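Local structure of BIFUNCTIONAL PROTEIN Proline utilization A (PutA) (Corynebacterium freiburgense, 5UX5) at residues 706-718 / 740-752. The protein catalyses both steps of proline oxidation to glutamate, joining an FAD-dependent proline dehydrogenase and an NAD-dependent aldehyde dehydrogenase in one chain. Residues are numbered along the deposited sequence; the frame is centred on the assembly and turned at random.
Sequences PDLAVADVYKSAF and FTDQLIDATRTLR
Apolar packing between Val-710 and Phe-740 is reciprocal, each side chain being a knob in a hole of the other helix. Val-710 enters among Phe-740, Gln-743, Leu-744 and Ala-747; its CG2 lies over one face of the Phe-740 ring, 3.5 Å from Phe-740 CD1. Phe-740 in turn sits among Pro-706, Ala-709, Val-710 and Val-713, its CG anti to the backbone N, a torsion that carries the ring across to helix 706-718. Ala-709 CB and Val-713 CG2 meet the edge of this ring near its plane, and Val-713 CG2 is 3.9 Å from Phe-740 CZ. Further along, Ala-747 CB makes a CH-pi contact over a face of Tyr-714, 4.0 Å from the ring centroid. Phe-718 closes the far end, its CD2 being 3.7 Å from Leu-751 CD1 and its CE2 3.6 Å from Thr-748 CG2.

The two helices run in the same general direction but cross at -39°, their axes 9.2 Å apart at closest, as expected of successive helices joined through a parallel strand. That strand, 728-734, pairs with 696-700, which precedes helix 706-718; the resulting beta-alpha-beta-alpha order belongs to the catalytic domain of the aldehyde dehydrogenase fold. Val-713 and Phe-740 both touch these two strands.

One hydrogen bond crosses the interface: Gln-743 NE2 donates to Asp-707 OD1 (2.7 Å, N-H...O angle 156°). OD1 lies close to the amide plane of Gln-743, while the carboxylate plane stands 89° to the amide. A bend at chi2 turns the glutamine tip there. Asp-707 OD2 forms a salt bridge with Arg-739, and Gln-743 NE2 also bonds Ala-160 O.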
loop_
_atom_site.group_PDB
_atom_site.type_symbol
_atom_site.label_atom_id
_atom_site.label_comp_id
_atom_site.label_asym_id
_atom_site.label_seq_id
_atom_site.Cartn_x
_atom_site.Cartn_y
_atom_site.Cartn_z
ATOM N N PRO A 706 -11.891 13.721 -2.635
ATOM C CA PRO A 706 -10.712 14.571 -2.429
ATOM C C PRO A 706 -9.794 14.059 -1.347
ATOM O O PRO A 706 -8.568 14.168 -1.479
ATOM C CB PRO A 706 -11.327 15.931 -2.081
ATOM C CG PRO A 706 -12.658 15.627 -1.620
ATOM C CD PRO A 706 -13.135 14.461 -2.413
ATOM N N ASP A 707 -10.351 13.487 -0.283
ATOM C CA ASP A 707 -9.514 13.055 0.834
ATOM C C ASP A 707 -8.710 11.814 0.484
ATOM O O ASP A 707 -7.487 11.775 0.675
ATOM C CB ASP A 707 -10.386 12.852 2.057
ATOM C CG ASP A 707 -11.066 14.129 2.449
ATOM O OD1 ASP A 707 -10.355 15.130 2.722
ATOM O OD2 ASP A 707 -12.313 14.159 2.411
ATOM N N LEU A 708 -9.367 10.805 -0.073
ATOM C CA LEU A 708 -8.616 9.655 -0.553
ATOM C C LEU A 708 -7.585 10.084 -1.596
ATOM O O LEU A 708 -6.452 9.592 -1.587
ATOM C CB LEU A 708 -9.580 8.605 -1.102
ATOM C CG LEU A 708 -10.515 8.107 0.003
ATOM C CD1 LEU A 708 -11.431 6.986 -0.443
ATOM C CD2 LEU A 708 -9.667 7.639 1.160
ATOM N N ALA A 709 -7.929 11.047 -2.462
ATOM C CA ALA A 709 -6.949 11.501 -3.446
ATOM C C ALA A 709 -5.749 12.146 -2.770
ATOM O O ALA A 709 -4.603 11.793 -3.074
ATOM C CB ALA A 709 -7.584 12.467 -4.432
ATOM N N VAL A 710 -5.990 13.030 -1.789
ATOM C CA VAL A 710 -4.884 13.686 -1.082
ATOM C C VAL A 710 -3.973 12.656 -0.419
ATOM O O VAL A 710 -2.742 12.740 -0.505
ATOM C CB VAL A 710 -5.410 14.694 -0.045
ATOM C CG1 VAL A 710 -4.328 14.979 0.991
ATOM C CG2 VAL A 710 -5.843 15.980 -0.707
ATOM N N ALA A 711 -4.558 11.698 0.298
ATOM C CA ALA A 711 -3.741 10.662 0.936
ATOM C C ALA A 711 -2.901 9.880 -0.080
ATOM O O ALA A 711 -1.740 9.552 0.186
ATOM C CB ALA A 711 -4.633 9.706 1.724
ATOM N N ASP A 712 -3.458 9.567 -1.248
ATOM C CA ASP A 712 -2.651 8.826 -2.206
ATOM C C ASP A 712 -1.676 9.731 -2.925
ATOM O O ASP A 712 -0.564 9.300 -3.229
ATOM C CB ASP A 712 -3.525 8.083 -3.215
ATOM C CG ASP A 712 -4.227 6.895 -2.599
ATOM O OD1 ASP A 712 -3.649 6.224 -1.714
ATOM O OD2 ASP A 712 -5.380 6.646 -2.985
ATOM N N VAL A 713 -2.043 10.988 -3.177
ATOM C CA VAL A 713 -1.086 11.880 -3.817
ATOM C C VAL A 713 0.104 12.143 -2.903
ATOM O O VAL A 713 1.261 12.007 -3.321
ATOM C CB VAL A 713 -1.740 13.192 -4.235
ATOM C CG1 VAL A 713 -0.642 14.113 -4.576
ATOM C CG2 VAL A 713 -2.689 12.981 -5.406
ATOM N N TYR A 714 -0.142 12.461 -1.628
ATOM C CA TYR A 714 0.992 12.871 -0.809
ATOM C C TYR A 714 1.864 11.679 -0.446
ATOM O O TYR A 714 3.093 11.788 -0.461
ATOM C CB TYR A 714 0.539 13.681 0.441
ATOM C CG TYR A 714 0.234 12.916 1.730
ATOM C CD1 TYR A 714 1.251 12.446 2.544
ATOM C CD2 TYR A 714 -1.080 12.719 2.147
ATOM C CE1 TYR A 714 0.974 11.738 3.689
ATOM C CE2 TYR A 714 -1.369 12.030 3.304
ATOM C CZ TYR A 714 -0.335 11.540 4.081
ATOM O OH TYR A 714 -0.603 10.844 5.256
ATOM N N LYS A 715 1.264 10.523 -0.193
ATOM C CA LYS A 715 2.072 9.338 0.068
ATOM C C LYS A 715 2.870 8.906 -1.155
ATOM O O LYS A 715 3.977 8.393 -0.999
ATOM C CB LYS A 715 1.198 8.179 0.520
ATOM C CG LYS A 715 0.544 8.411 1.864
ATOM C CD LYS A 715 -0.295 7.236 2.377
ATOM C CE LYS A 715 -1.137 7.683 3.567
ATOM N NZ LYS A 715 -2.566 7.333 3.352
ATOM N N SER A 716 2.348 9.117 -2.375
ATOM C CA SER A 716 3.079 8.730 -3.586
ATOM C C SER A 716 4.176 9.722 -3.938
ATOM O O SER A 716 5.175 9.334 -4.568
ATOM C CB SER A 716 2.146 8.598 -4.792
ATOM O OG SER A 716 1.254 7.507 -4.675
ATOM N N ALA A 717 3.992 10.993 -3.560
ATOM C CA ALA A 717 4.984 12.012 -3.829
ATOM C C ALA A 717 6.171 11.907 -2.892
ATOM O O ALA A 717 7.315 12.140 -3.313
ATOM C CB ALA A 717 4.362 13.404 -3.701
ATOM N N PHE A 718 5.934 11.490 -1.650
ATOM C CA PHE A 718 6.870 11.754 -0.571
ATOM C C PHE A 718 7.401 10.509 0.142
ATOM O O PHE A 718 8.329 10.636 0.951
ATOM C CB PHE A 718 6.221 12.728 0.430
ATOM C CG PHE A 718 5.893 14.075 -0.178
ATOM C CD1 PHE A 718 6.820 14.742 -0.983
ATOM C CD2 PHE A 718 4.643 14.655 -0.002
ATOM C CE1 PHE A 718 6.515 15.997 -1.586
ATOM C CE2 PHE A 718 4.325 15.906 -0.595
ATOM C CZ PHE A 718 5.267 16.578 -1.391
ATOM N N PHE A 740 -9.397 19.632 -2.009
ATOM C CA PHE A 740 -8.177 18.885 -2.305
ATOM C C PHE A 740 -6.919 19.657 -1.932
ATOM O O PHE A 740 -6.072 19.165 -1.183
ATOM C CB PHE A 740 -8.124 18.506 -3.796
ATOM C CG PHE A 740 -6.867 17.763 -4.173
ATOM C CD1 PHE A 740 -6.800 16.376 -4.034
ATOM C CD2 PHE A 740 -5.748 18.436 -4.621
ATOM C CE1 PHE A 740 -5.647 15.681 -4.333
ATOM C CE2 PHE A 740 -4.587 17.744 -4.918
ATOM C CZ PHE A 740 -4.541 16.355 -4.771
ATOM N N THR A 741 -6.758 20.860 -2.489
ATOM C CA THR A 741 -5.480 21.548 -2.345
ATOM C C THR A 741 -5.216 21.936 -0.894
ATOM O O THR A 741 -4.105 21.726 -0.386
ATOM C CB THR A 741 -5.428 22.776 -3.245
ATOM O OG1 THR A 741 -6.033 22.471 -4.513
ATOM C CG2 THR A 741 -3.967 23.174 -3.446
ATOM N N ASP A 742 -6.222 22.491 -0.206
ATOM C CA ASP A 742 -6.048 22.799 1.209
ATOM C C ASP A 742 -5.585 21.564 1.974
ATOM O O ASP A 742 -4.613 21.622 2.739
ATOM C CB ASP A 742 -7.350 23.314 1.820
ATOM C CG ASP A 742 -7.647 24.760 1.497
ATOM O OD1 ASP A 742 -6.719 25.579 1.226
ATOM O OD2 ASP A 742 -8.856 25.076 1.560
ATOM N N GLN A 743 -6.278 20.431 1.780
ATOM C CA GLN A 743 -5.946 19.211 2.517
ATOM C C GLN A 743 -4.559 18.687 2.162
ATOM O O GLN A 743 -3.825 18.219 3.044
ATOM C CB GLN A 743 -6.992 18.124 2.255
ATOM C CG GLN A 743 -8.353 18.425 2.858
ATOM C CD GLN A 743 -8.473 17.914 4.278
ATOM O OE1 GLN A 743 -7.869 18.471 5.198
ATOM N NE2 GLN A 743 -9.252 16.850 4.468
ATOM N N LEU A 744 -4.196 18.713 0.871
ATOM C CA LEU A 744 -2.855 18.305 0.465
ATOM C C LEU A 744 -1.800 19.154 1.152
ATOM O O LEU A 744 -0.794 18.633 1.648
ATOM C CB LEU A 744 -2.700 18.402 -1.052
ATOM C CG LEU A 744 -1.267 18.243 -1.576
ATOM C CD1 LEU A 744 -0.759 16.849 -1.255
ATOM C CD2 LEU A 744 -1.160 18.545 -3.066
ATOM N N ILE A 745 -2.028 20.463 1.209
ATOM C CA ILE A 745 -1.089 21.348 1.894
ATOM C C ILE A 745 -0.973 20.967 3.365
ATOM O O ILE A 745 0.133 20.796 3.892
ATOM C CB ILE A 745 -1.511 22.818 1.708
ATOM C CG1 ILE A 745 -1.278 23.236 0.259
ATOM C CG2 ILE A 745 -0.777 23.736 2.666
ATOM C CD1 ILE A 745 -1.766 24.581 -0.060
ATOM N N ASP A 746 -2.117 20.773 4.038
ATOM C CA ASP A 746 -2.103 20.406 5.452
ATOM C C ASP A 746 -1.359 19.091 5.675
ATOM O O ASP A 746 -0.530 18.964 6.586
ATOM C CB ASP A 746 -3.537 20.335 5.973
ATOM C CG ASP A 746 -3.609 20.184 7.493
ATOM O OD1 ASP A 746 -2.596 20.468 8.168
ATOM O OD2 ASP A 746 -4.684 19.807 8.022
ATOM N N ALA A 747 -1.639 18.094 4.843
ATOM C CA ALA A 747 -0.972 16.804 4.993
ATOM C C ALA A 747 0.536 16.912 4.755
ATOM O O ALA A 747 1.325 16.218 5.403
ATOM C CB ALA A 747 -1.608 15.796 4.042
ATOM N N THR A 748 0.957 17.740 3.798
ATOM C CA THR A 748 2.381 17.831 3.486
ATOM C C THR A 748 3.157 18.539 4.596
ATOM O O THR A 748 4.234 18.087 5.006
ATOM C CB THR A 748 2.559 18.534 2.143
ATOM O OG1 THR A 748 1.852 17.792 1.158
ATOM C CG2 THR A 748 4.012 18.572 1.740
ATOM N N ARG A 749 2.630 19.660 5.094
ATOM C CA ARG A 749 3.267 20.319 6.229
ATOM C C ARG A 749 3.352 19.397 7.451
ATOM O O ARG A 749 4.175 19.644 8.336
ATOM C CB ARG A 749 2.526 21.607 6.575
ATOM C CG ARG A 749 2.473 22.636 5.451
ATOM C CD ARG A 749 2.187 24.063 6.003
ATOM N NE ARG A 749 2.176 25.124 4.983
ATOM C CZ ARG A 749 3.259 25.629 4.369
ATOM N NH1 ARG A 749 4.491 25.179 4.630
ATOM N NH2 ARG A 749 3.113 26.598 3.470
ATOM N N THR A 750 2.519 18.346 7.532
ATOM C CA THR A 750 2.510 17.466 8.702
ATOM C C THR A 750 3.561 16.341 8.660
ATOM O O THR A 750 3.892 15.789 9.712
ATOM C CB THR A 750 1.094 16.886 8.895
ATOM O OG1 THR A 750 0.175 17.959 9.114
ATOM C CG2 THR A 750 0.999 15.967 10.094
ATOM N N LEU A 751 4.120 16.000 7.506
ATOM C CA LEU A 751 5.149 14.963 7.467
ATOM C C LEU A 751 6.327 15.284 8.382
ATOM O O LEU A 751 6.855 16.399 8.371
ATOM C CB LEU A 751 5.651 14.779 6.041
ATOM C CG LEU A 751 4.684 14.116 5.084
ATOM C CD1 LEU A 751 5.150 14.372 3.671
ATOM C CD2 LEU A 751 4.620 12.620 5.393
ATOM N N ARG A 752 6.777 14.274 9.132
ATOM C CA ARG A 752 7.916 14.415 10.039
ATOM C C ARG A 752 9.188 14.060 9.263
ATOM O O ARG A 752 9.384 12.902 8.878
ATOM C CB ARG A 752 7.794 13.498 11.254
ATOM C CG ARG A 752 6.547 13.628 12.121
ATOM C CD ARG A 752 6.169 15.032 12.568
ATOM N NE ARG A 752 4.820 15.011 13.137
ATOM C CZ ARG A 752 3.996 16.057 13.188
ATOM N NH1 ARG A 752 4.371 17.246 12.694
ATOM N NH2 ARG A 752 2.783 15.903 13.726
#